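Local coordinates for inositol-3-phosphate synthase (Caenorhabditis elegans, PDB 1VKO), which belongs to the myo-inositol-1-phosphate synthase family and holds nicotinamide-adenine-dinucleotide in a Rossmann-type domain, beside a potassium ion and a pyrophosphate, at residues R75-G89 with F234-T248. Numbering follows the deposited sequence.
With K (potassium ion), chain B; NAD (nicotinamide-adenine-dinucleotide), chain G.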
ATOM      1  N   ARG A  75     -16.406 -14.929  40.862  1.00 34.16           N
ATOM      2  CA  ARG A  75     -17.469 -14.229  41.577  1.00 33.12           C
ATOM      3  C   ARG A  75     -18.540 -13.672  40.627  1.00 34.20           C
ATOM      4  O   ARG A  75     -18.275 -13.455  39.426  1.00 33.90           O
ATOM      5  CB  ARG A  75     -16.874 -13.097  42.402  1.00 31.57           C
ATOM      6  CG  ARG A  75     -16.330 -13.539  43.748  1.00 37.27           C
ATOM      7  CD  ARG A  75     -14.883 -14.023  43.699  1.00 41.72           C
ATOM      8  NE  ARG A  75     -14.332 -14.286  45.034  1.00 41.18           N
ATOM      9  CZ  ARG A  75     -13.380 -13.571  45.614  1.00 31.27           C
ATOM     10  NH1 ARG A  75     -12.837 -12.522  45.005  1.00 38.11           N
ATOM     11  NH2 ARG A  75     -12.958 -13.915  46.807  1.00 42.52           N
ATOM     12  N   LYS A  76     -19.748 -13.448  41.164  1.00 32.34           N
ATOM     13  CA  LYS A  76     -20.846 -12.859  40.381  1.00 28.80           C
ATOM     14  C   LYS A  76     -20.499 -11.418  40.077  1.00 26.91           C
ATOM     15  O   LYS A  76     -20.261 -10.630  40.995  1.00 29.80           O
ATOM     16  CB  LYS A  76     -22.181 -12.942  41.113  1.00 25.34           C
ATOM     17  CG  LYS A  76     -23.364 -12.698  40.186  1.00 25.01           C
ATOM     18  CD  LYS A  76     -24.692 -12.584  40.940  1.00 16.48           C
ATOM     19  CE  LYS A  76     -25.812 -12.388  39.933  1.00 30.77           C
ATOM     20  NZ  LYS A  76     -27.107 -12.038  40.569  1.00 33.94           N
ATOM     21  N   THR A  77     -20.480 -11.071  38.802  1.00 24.55           N
ATOM     22  CA  THR A  77     -19.761  -9.862  38.354  1.00 22.18           C
ATOM     23  C   THR A  77     -20.579  -8.870  37.537  1.00 20.35           C
ATOM     24  O   THR A  77     -21.113  -9.195  36.490  1.00 19.95           O
ATOM     25  CB  THR A  77     -18.492 -10.305  37.587  1.00 22.56           C
ATOM     26  OG1 THR A  77     -17.610 -10.936  38.519  1.00 22.32           O
ATOM     27  CG2 THR A  77     -17.667  -9.132  37.072  1.00 15.21           C
ATOM     28  N   GLY A  78     -20.677  -7.647  38.036  1.00 21.57           N
ATOM     29  CA  GLY A  78     -21.335  -6.578  37.283  1.00 20.11           C
ATOM     30  C   GLY A  78     -20.293  -5.662  36.678  1.00 20.14           C
ATOM     31  O   GLY A  78     -19.275  -5.377  37.315  1.00 18.22           O
ATOM     32  N   LEU A  79     -20.564  -5.203  35.456  1.00 20.06           N
ATOM     33  CA  LEU A  79     -19.717  -4.199  34.775  1.00 21.09           C
ATOM     34  C   LEU A  79     -20.516  -2.963  34.421  1.00 18.22           C
ATOM     35  O   LEU A  79     -21.589  -3.048  33.770  1.00 15.57           O
ATOM     36  CB  LEU A  79     -19.011  -4.781  33.507  1.00 20.76           C
ATOM     37  CG  LEU A  79     -18.157  -3.847  32.607  1.00 24.07           C
ATOM     38  CD1 LEU A  79     -16.938  -3.335  33.352  1.00 18.25           C
ATOM     39  CD2 LEU A  79     -17.693  -4.546  31.351  1.00 22.03           C
ATOM     40  N   LEU A  80     -19.974  -1.819  34.837  1.00 17.09           N
ATOM     41  CA  LEU A  80     -20.597  -0.538  34.586  1.00 18.90           C
ATOM     42  C   LEU A  80     -19.779   0.304  33.628  1.00 19.02           C
ATOM     43  O   LEU A  80     -18.642   0.715  33.950  1.00 18.40           O
ATOM     44  CB  LEU A  80     -20.762   0.256  35.895  1.00 17.49           C
ATOM     45  CG  LEU A  80     -21.715  -0.235  36.963  1.00 16.79           C
ATOM     46  CD1 LEU A  80     -21.267   0.273  38.340  1.00 10.48           C
ATOM     47  CD2 LEU A  80     -23.113   0.215  36.633  1.00 24.84           C
ATOM     48  N   LEU A  81     -20.357   0.635  32.476  1.00 20.45           N
ATOM     49  CA  LEU A  81     -19.553   1.373  31.489  1.00 19.12           C
ATOM     50  C   LEU A  81     -19.943   2.803  31.460  1.00 17.68           C
ATOM     51  O   LEU A  81     -21.133   3.138  31.411  1.00 24.22           O
ATOM     52  CB  LEU A  81     -19.674   0.759  30.092  1.00 18.28           C
ATOM     53  CG  LEU A  81     -19.403  -0.751  29.974  1.00 21.74           C
ATOM     54  CD1 LEU A  81     -19.597  -1.304  28.577  1.00 21.17           C
ATOM     55  CD2 LEU A  81     -18.001  -1.059  30.441  1.00  8.51           C
ATOM     56  N   VAL A  82     -18.952   3.662  31.485  1.00 19.60           N
ATOM     57  CA  VAL A  82     -19.209   5.067  31.207  1.00 18.34           C
ATOM     58  C   VAL A  82     -19.095   5.254  29.719  1.00 21.89           C
ATOM     59  O   VAL A  82     -18.100   4.836  29.088  1.00 22.63           O
ATOM     60  CB  VAL A  82     -18.280   5.994  31.976  1.00 14.17           C
ATOM     61  CG1 VAL A  82     -18.811   7.418  31.919  1.00 12.70           C
ATOM     62  CG2 VAL A  82     -18.149   5.506  33.429  1.00 13.64           C
ATOM     63  N   GLY A  83     -20.128   5.856  29.148  1.00 24.39           N
ATOM     64  CA  GLY A  83     -20.293   5.852  27.703  1.00 22.48           C
ATOM     65  C   GLY A  83     -20.992   4.560  27.283  1.00 22.95           C
ATOM     66  O   GLY A  83     -20.647   3.970  26.283  1.00 25.80           O
ATOM     67  N   LEU A  84     -21.976   4.110  28.048  1.00 23.13           N
ATOM     68  CA  LEU A  84     -22.674   2.834  27.764  1.00 18.86           C
ATOM     69  C   LEU A  84     -23.364   2.840  26.420  1.00 21.71           C
ATOM     70  O   LEU A  84     -23.525   1.782  25.805  1.00 24.30           O
ATOM     71  CB  LEU A  84     -23.701   2.498  28.849  1.00 16.30           C
ATOM     72  CG  LEU A  84     -24.616   1.269  28.656  1.00 13.64           C
ATOM     73  CD1 LEU A  84     -23.832  -0.049  28.777  1.00 13.02           C
ATOM     74  CD2 LEU A  84     -25.800   1.232  29.643  1.00 16.67           C
ATOM     75  N   GLY A  85     -23.761   4.024  25.953  1.00 22.02           N
ATOM     76  CA  GLY A  85     -24.511   4.148  24.701  1.00 20.74           C
ATOM     77  C   GLY A  85     -23.672   4.413  23.481  1.00 21.57           C
ATOM     78  O   GLY A  85     -24.213   4.650  22.407  1.00 22.86           O
ATOM     79  N   GLY A  86     -22.349   4.361  23.629  1.00 25.26           N
ATOM     80  CA  GLY A  86     -21.422   4.654  22.500  1.00 24.80           C
ATOM     81  C   GLY A  86     -21.281   3.502  21.529  1.00 26.11           C
ATOM     82  O   GLY A  86     -22.037   2.518  21.615  1.00 25.54           O
ATOM     83  N   ASN A  87     -20.335   3.619  20.588  1.00 24.27           N
ATOM     84  CA  ASN A  87     -20.041   2.508  19.687  1.00 21.71           C
ATOM     85  C   ASN A  87     -19.555   1.289  20.455  1.00 22.01           C
ATOM     86  O   ASN A  87     -20.132   0.219  20.312  1.00 19.92           O
ATOM     87  CB  ASN A  87     -19.023   2.872  18.585  1.00 19.02           C
ATOM     88  CG  ASN A  87     -19.608   3.736  17.506  1.00 20.58           C
ATOM     89  OD1 ASN A  87     -20.548   4.507  17.741  1.00 26.96           O
ATOM     90  ND2 ASN A  87     -19.047   3.640  16.310  1.00 18.43           N
ATOM     91  N   ASN A  88     -18.477   1.442  21.239  1.00 21.46           N
ATOM     92  CA  ASN A  88     -17.943   0.316  22.037  1.00 20.00           C
ATOM     93  C   ASN A  88     -18.990  -0.210  23.016  1.00 21.38           C
ATOM     94  O   ASN A  88     -19.289  -1.395  23.048  1.00 22.29           O
ATOM     95  CB  ASN A  88     -16.644   0.708  22.756  1.00 16.90           C
ATOM     96  CG  ASN A  88     -15.535   1.104  21.763  1.00 25.07           C
ATOM     97  OD1 ASN A  88     -15.628   0.753  20.599  1.00 12.60           O
ATOM     98  ND2 ASN A  88     -14.499   1.831  22.217  1.00 22.01           N
ATOM     99  N   GLY A  89     -19.569   0.684  23.804  1.00 23.27           N
ATOM    100  CA  GLY A  89     -20.540   0.281  24.801  1.00 18.40           C
ATOM    101  C   GLY A  89     -21.654  -0.549  24.189  1.00 22.97           C
ATOM    102  O   GLY A  89     -21.899  -1.660  24.649  1.00 26.94           O
ATOM    103  N   PHE A 234     -26.765  -0.997  42.002  1.00 27.48           N
ATOM    104  CA  PHE A 234     -26.464  -1.972  40.983  1.00 24.56           C
ATOM    105  C   PHE A 234     -25.955  -3.228  41.685  1.00 23.83           C
ATOM    106  O   PHE A 234     -26.395  -4.331  41.383  1.00 24.83           O
ATOM    107  CB  PHE A 234     -25.406  -1.372  40.022  1.00 22.62           C
ATOM    108  CG  PHE A 234     -24.996  -2.279  38.902  1.00 18.30           C
ATOM    109  CD1 PHE A 234     -25.889  -2.636  37.906  1.00 22.22           C
ATOM    110  CD2 PHE A 234     -23.696  -2.773  38.839  1.00 21.87           C
ATOM    111  CE1 PHE A 234     -25.486  -3.487  36.859  1.00 21.11           C
ATOM    112  CE2 PHE A 234     -23.289  -3.603  37.809  1.00 14.81           C
ATOM    113  CZ  PHE A 234     -24.182  -3.958  36.814  1.00 27.68           C
ATOM    114  N   LYS A 235     -25.010  -3.043  42.608  1.00 24.44           N
ATOM    115  CA  LYS A 235     -24.426  -4.138  43.374  1.00 23.48           C
ATOM    116  C   LYS A 235     -25.516  -4.858  44.185  1.00 24.14           C
ATOM    117  O   LYS A 235     -25.588  -6.073  44.156  1.00 21.76           O
ATOM    118  CB  LYS A 235     -23.325  -3.623  44.300  1.00 22.48           C
ATOM    119  CG  LYS A 235     -22.643  -4.702  45.141  1.00 23.74           C
ATOM    120  CD  LYS A 235     -22.275  -4.147  46.528  1.00 36.46           C
ATOM    121  CE  LYS A 235     -20.888  -4.605  47.023  1.00 46.01           C
ATOM    122  NZ  LYS A 235     -20.596  -6.064  46.813  1.00 43.31           N
ATOM    123  N   GLN A 236     -26.359  -4.101  44.880  1.00 26.67           N
ATOM    124  CA  GLN A 236     -27.550  -4.649  45.565  1.00 30.65           C
ATOM    125  C   GLN A 236     -28.530  -5.366  44.615  1.00 31.79           C
ATOM    126  O   GLN A 236     -28.817  -6.551  44.791  1.00 29.79           O
ATOM    127  CB  GLN A 236     -28.304  -3.551  46.306  1.00 28.83           C
ATOM    128  CG  GLN A 236     -27.560  -2.930  47.488  1.00 42.26           C
ATOM    129  CD  GLN A 236     -28.443  -1.946  48.290  1.00 55.90           C
ATOM    130  OE1 GLN A 236     -29.554  -2.301  48.712  1.00 54.78           O
ATOM    131  NE2 GLN A 236     -27.947  -0.720  48.497  1.00 54.69           N
ATOM    132  N   GLU A 237     -29.041  -4.637  43.623  1.00 31.71           N
ATOM    133  CA  GLU A 237     -30.096  -5.132  42.730  1.00 32.47           C
ATOM    134  C   GLU A 237     -29.758  -6.455  42.010  1.00 33.10           C
ATOM    135  O   GLU A 237     -30.662  -7.196  41.591  1.00 32.43           O
ATOM    136  CB  GLU A 237     -30.436  -4.038  41.717  1.00 33.05           C
ATOM    137  CG  GLU A 237     -31.426  -4.401  40.627  1.00 39.30           C
ATOM    138  CD  GLU A 237     -31.388  -3.422  39.461  1.00 56.99           C
ATOM    139  OE1 GLU A 237     -30.751  -2.335  39.582  1.00 58.69           O
ATOM    140  OE2 GLU A 237     -31.990  -3.752  38.409  1.00 60.99           O
ATOM    141  N   HIS A 238     -28.470  -6.759  41.850  1.00 31.25           N
ATOM    142  CA  HIS A 238     -28.089  -8.038  41.228  1.00 28.72           C
ATOM    143  C   HIS A 238     -27.220  -8.874  42.158  1.00 26.86           C
ATOM    144  O   HIS A 238     -26.770  -9.944  41.783  1.00 27.93           O
ATOM    145  CB  HIS A 238     -27.364  -7.847  39.891  1.00 29.01           C
ATOM    146  CG  HIS A 238     -28.184  -7.185  38.827  1.00 25.94           C
ATOM    147  ND1 HIS A 238     -28.058  -5.848  38.520  1.00 27.25           N
ATOM    148  CD2 HIS A 238     -29.101  -7.683  37.965  1.00 26.73           C
ATOM    149  CE1 HIS A 238     -28.877  -5.544  37.530  1.00 29.74           C
ATOM    150  NE2 HIS A 238     -29.520  -6.641  37.173  1.00 19.57           N
ATOM    151  N   GLU A 239     -26.958  -8.375  43.355  1.00 25.78           N
ATOM    152  CA  GLU A 239     -26.355  -9.192  44.394  1.00 29.11           C
ATOM    153  C   GLU A 239     -24.953  -9.628  43.960  1.00 27.61           C
ATOM    154  O   GLU A 239     -24.560 -10.790  44.108  1.00 29.30           O
ATOM    155  CB  GLU A 239     -27.264 -10.397  44.678  1.00 28.59           C
ATOM    156  CG  GLU A 239     -27.536 -10.653  46.140  1.00 39.07           C
ATOM    157  CD  GLU A 239     -28.936 -11.211  46.349  1.00 49.16           C
ATOM    158  OE1 GLU A 239     -29.271 -12.268  45.762  1.00 46.08           O
ATOM    159  OE2 GLU A 239     -29.708 -10.568  47.087  1.00 52.81           O
ATOM    160  N   LEU A 240     -24.211  -8.662  43.434  1.00 29.28           N
ATOM    161  CA  LEU A 240     -22.898  -8.861  42.827  1.00 26.04           C
ATOM    162  C   LEU A 240     -21.796  -8.968  43.858  1.00 25.81           C
ATOM    163  O   LEU A 240     -21.790  -8.253  44.845  1.00 26.44           O
ATOM    164  CB  LEU A 240     -22.586  -7.663  41.937  1.00 25.23           C
ATOM    165  CG  LEU A 240     -23.623  -7.368  40.852  1.00 26.04           C
ATOM    166  CD1 LEU A 240     -23.378  -5.999  40.256  1.00 11.36           C
ATOM    167  CD2 LEU A 240     -23.643  -8.446  39.756  1.00 23.46           C
ATOM    168  N   GLU A 241     -20.835  -9.840  43.610  1.00 27.20           N
ATOM    169  CA  GLU A 241     -19.661  -9.902  44.461  1.00 28.84           C
ATOM    170  C   GLU A 241     -18.462  -9.168  43.886  1.00 29.22           C
ATOM    171  O   GLU A 241     -17.513  -8.939  44.625  1.00 32.25           O
ATOM    172  CB  GLU A 241     -19.267 -11.351  44.736  1.00 30.62           C
ATOM    173  CG  GLU A 241     -20.325 -12.193  45.444  1.00 37.23           C
ATOM    174  CD  GLU A 241     -20.219 -13.642  45.031  1.00 48.91           C
ATOM    175  OE1 GLU A 241     -19.233 -14.300  45.427  1.00 55.48           O
ATOM    176  OE2 GLU A 241     -21.105 -14.114  44.285  1.00 55.98           O
ATOM    177  N   CYS A 242     -18.472  -8.848  42.585  1.00 25.34           N
ATOM    178  CA  CYS A 242     -17.399  -8.032  41.965  1.00 25.02           C
ATOM    179  C   CYS A 242     -18.007  -6.969  41.075  1.00 22.78           C
ATOM    180  O   CYS A 242     -18.780  -7.277  40.167  1.00 21.59           O
ATOM    181  CB  CYS A 242     -16.442  -8.887  41.129  1.00 26.46           C
ATOM    182  SG  CYS A 242     -14.935  -8.041  40.580  1.00 31.00           S
ATOM    183  N   VAL A 243     -17.663  -5.714  41.341  1.00 21.72           N
ATOM    184  CA  VAL A 243     -18.182  -4.610  40.540  1.00 21.91           C
ATOM    185  C   VAL A 243     -16.974  -3.955  39.891  1.00 22.18           C
ATOM    186  O   VAL A 243     -16.011  -3.606  40.587  1.00 20.27           O
ATOM    187  CB  VAL A 243     -18.931  -3.562  41.413  1.00 19.72           C
ATOM    188  CG1 VAL A 243     -19.379  -2.391  40.590  1.00 13.58           C
ATOM    189  CG2 VAL A 243     -20.128  -4.191  42.067  1.00 27.35           C
ATOM    190  N   ILE A 244     -17.029  -3.813  38.572  1.00 20.76           N
ATOM    191  CA  ILE A 244     -15.984  -3.141  37.822  1.00 21.24           C
ATOM    192  C   ILE A 244     -16.636  -1.983  37.082  1.00 22.00           C
ATOM    193  O   ILE A 244     -17.706  -2.148  36.468  1.00 18.98           O
ATOM    194  CB  ILE A 244     -15.292  -4.094  36.818  1.00 21.01           C
ATOM    195  CG1 ILE A 244     -14.667  -5.266  37.533  1.00 14.93           C
ATOM    196  CG2 ILE A 244     -14.195  -3.338  35.976  1.00 24.98           C
ATOM    197  CD1 ILE A 244     -14.661  -6.564  36.666  1.00 21.03           C
ATOM    198  N   VAL A 245     -16.001  -0.813  37.184  1.00 22.09           N
ATOM    199  CA  VAL A 245     -16.392   0.353  36.439  1.00 21.62           C
ATOM    200  C   VAL A 245     -15.345   0.636  35.362  1.00 25.48           C
ATOM    201  O   VAL A 245     -14.126   0.574  35.611  1.00 24.88           O
ATOM    202  CB  VAL A 245     -16.518   1.561  37.342  1.00 25.99           C
ATOM    203  CG1 VAL A 245     -16.580   2.900  36.475  1.00  8.62           C
ATOM    204  CG2 VAL A 245     -17.721   1.383  38.254  1.00  9.63           C
ATOM    205  N   LEU A 246     -15.813   0.948  34.161  1.00 25.14           N
ATOM    206  CA  LEU A 246     -14.895   1.095  33.037  1.00 22.64           C
ATOM    207  C   LEU A 246     -15.305   2.256  32.151  1.00 23.45           C
ATOM    208  O   LEU A 246     -16.474   2.363  31.724  1.00 22.76           O
ATOM    209  CB  LEU A 246     -14.814  -0.219  32.233  1.00 22.65           C
ATOM    210  CG  LEU A 246     -13.837  -0.304  31.065  1.00 23.34           C
ATOM    211  CD1 LEU A 246     -13.241  -1.747  30.891  1.00 14.94           C
ATOM    212  CD2 LEU A 246     -14.520   0.196  29.780  1.00 11.78           C
ATOM    213  N   TRP A 247     -14.331   3.126  31.888  1.00 20.86           N
ATOM    214  CA  TRP A 247     -14.527   4.287  31.067  1.00 21.00           C
ATOM    215  C   TRP A 247     -14.308   3.982  29.575  1.00 21.36           C
ATOM    216  O   TRP A 247     -13.176   3.679  29.115  1.00 21.04           O
ATOM    217  CB  TRP A 247     -13.571   5.400  31.519  1.00 23.04           C
ATOM    218  CG  TRP A 247     -13.759   6.655  30.733  1.00 19.94           C
ATOM    219  CD1 TRP A 247     -13.319   6.907  29.456  1.00 30.30           C
ATOM    220  CD2 TRP A 247     -14.467   7.827  31.151  1.00 21.99           C
ATOM    221  NE1 TRP A 247     -13.713   8.163  29.061  1.00 25.33           N
ATOM    222  CE2 TRP A 247     -14.421   8.753  30.076  1.00 21.45           C
ATOM    223  CE3 TRP A 247     -15.157   8.193  32.329  1.00 23.19           C
ATOM    224  CZ2 TRP A 247     -15.009  10.025  30.153  1.00 14.75           C
ATOM    225  CZ3 TRP A 247     -15.779   9.426  32.382  1.00 21.93           C
ATOM    226  CH2 TRP A 247     -15.676  10.344  31.305  1.00 29.77           C
ATOM    227  N   THR A 248     -15.387   4.113  28.827  1.00 17.08           N
ATOM    228  CA  THR A 248     -15.367   4.004  27.387  1.00 16.82           C
ATOM    229  C   THR A 248     -16.296   5.084  26.797  1.00 21.90           C
ATOM    230  O   THR A 248     -16.985   4.863  25.791  1.00 22.58           O
ATOM    231  CB  THR A 248     -15.753   2.562  26.909  1.00 19.05           C
ATOM    232  OG1 THR A 248     -15.758   2.528  25.479  1.00 22.28           O
ATOM    233  CG2 THR A 248     -17.215   2.145  27.292  1.00  7.28           C
TER
HETATM  234  K     K B 526     -15.103   2.530  18.316  1.00 33.13           K
HETATM  235  PA  NAD G 601     -18.415   6.873  20.997  1.00 25.23           P
HETATM  236  O1A NAD G 601     -18.651   8.285  20.745  1.00 15.07           O
HETATM  237  O2A NAD G 601     -19.228   6.084  20.056  1.00 18.41           O
HETATM  238  O5B NAD G 601     -18.750   6.603  22.524  1.00 28.60           O
HETATM  239  C5B NAD G 601     -18.723   7.649  23.448  1.00 24.71           C
HETATM  240  C4B NAD G 601     -20.032   7.613  24.214  1.00 16.86           C
HETATM  241  O4B NAD G 601     -19.807   8.142  25.501  1.00 27.42           O
HETATM  242  C3B NAD G 601     -21.093   8.464  23.577  1.00 19.58           C
HETATM  243  O3B NAD G 601     -22.298   7.752  23.810  1.00 17.06           O
HETATM  244  C2B NAD G 601     -21.180   9.711  24.410  1.00 17.79           C
HETATM  245  O2B NAD G 601     -22.578   9.954  24.556  1.00 24.24           O
HETATM  246  C1B NAD G 601     -20.646   9.230  25.756  1.00 17.26           C
HETATM  247  N9A NAD G 601     -20.052  10.204  26.708  1.00 16.04           N
HETATM  248  C8A NAD G 601     -19.278  11.301  26.478  1.00 29.17           C
HETATM  249  N7A NAD G 601     -19.002  11.881  27.668  1.00 22.19           N
HETATM  250  C5A NAD G 601     -19.576  11.195  28.673  1.00 27.77           C
HETATM  251  C6A NAD G 601     -19.644  11.369  30.066  1.00 32.19           C
HETATM  252  N6A NAD G 601     -19.103  12.417  30.711  1.00 28.02           N
HETATM  253  N1A NAD G 601     -20.365  10.468  30.807  1.00 14.67           N
HETATM  254  C2A NAD G 601     -21.028   9.440  30.203  1.00 25.60           C
HETATM  255  N3A NAD G 601     -20.983   9.316  28.852  1.00 14.80           N
HETATM  256  C4A NAD G 601     -20.266  10.158  28.078  1.00 27.36           C
HETATM  257  O3  NAD G 601     -16.843   6.492  20.897  1.00 18.80           O
HETATM  258  PN  NAD G 601     -16.384   4.969  20.983  1.00 17.82           P
HETATM  259  O1N NAD G 601     -17.438   4.237  21.733  1.00 34.71           O
HETATM  260  O2N NAD G 601     -16.040   4.538  19.625  1.00 16.31           O
HETATM  261  O5D NAD G 601     -15.106   4.946  21.982  1.00 21.97           O
HETATM  262  C5D NAD G 601     -15.141   5.625  23.225  1.00 24.86           C
HETATM  263  C4D NAD G 601     -13.752   5.961  23.802  1.00 24.67           C
HETATM  264  O4D NAD G 601     -12.906   4.839  23.733  1.00 27.08           O
HETATM  265  C3D NAD G 601     -13.027   7.098  23.072  1.00 23.94           C
HETATM  266  O3D NAD G 601     -12.388   7.903  24.024  1.00 29.51           O
HETATM  267  C2D NAD G 601     -11.911   6.391  22.348  1.00 31.80           C
HETATM  268  O2D NAD G 601     -10.725   7.149  22.169  1.00 36.09           O
HETATM  269  C1D NAD G 601     -11.632   5.251  23.289  1.00 28.92           C
HETATM  270  N1N NAD G 601     -10.874   4.278  22.510  1.00 25.40           N
HETATM  271  C2N NAD G 601     -11.440   3.688  21.424  1.00 13.40           C
HETATM  272  C3N NAD G 601     -10.693   2.795  20.689  1.00 19.34           C
HETATM  273  C7N NAD G 601     -11.455   1.912  19.775  1.00 25.56           C
HETATM  274  O7N NAD G 601     -12.843   2.181  19.693  1.00 31.73           O
HETATM  275  N7N NAD G 601     -10.831   0.928  19.116  1.00 25.15           N
HETATM  276  C4N NAD G 601      -9.371   2.476  21.056  1.00 16.31           C
HETATM  277  C5N NAD G 601      -8.811   3.100  22.148  1.00 15.55           C
HETATM  278  C6N NAD G 601      -9.577   4.021  22.879  1.00 18.21           C
HETATM  279  O   HOH W   1     -18.994   3.690  24.285  1.00 22.29           O
HETATM  280  O   HOH W   2     -13.395   4.333  17.261  1.00 36.12           O
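Leu80 and Phe234 meet where the parallel strands 77-82 and 242-247 are covered near their N-terminal end by helix 220-238 and the residues after it, a worked example of a Rossmann sheet with the dinucleotide at the C-terminal ends of its strands. Leu80 CD2 sits over the ring face, 3.9 Å from the centroid, in a CH-pi contact, while CD1 reaches Val245 CG2 at 3.7 Å. Gly78 lets the cover come close: its CA lies 3.6 Å from Phe234 CE2, and Leu240 CD1 also packs against it. On the other face, Leu81 and Leu246 run side by side.

The N-terminal end is looser, with Lys76, Glu239 and Glu241 exposed to solvent. Lys76, CG anti to the backbone N (chi1 -164°), stretches across until its CD meets Glu239 O at 3.6 Å; Glu241 OE2 receives only a weak bond from Lys76 N. Lys76 O is nevertheless gripped twice, by Glu241 N and Cys242 N.

At the opposite end Val82 CG1 touches Trp247 CZ3 and the adenine. Past the glycine-rich turn, Asn88 CB meets Thr248 OG1 at 3.4 Å. Asn87 N and Asn88 N, opening helix 87-100, donate to NAD O2A and O1N, where the helix end probably eases the phosphate charge. A backbone ladder from Gly78 to Thr248 thus joins the strands, apolar side chains pack both faces, and Asn88 OD1 shares the potassium with NAD, Ser441 and water.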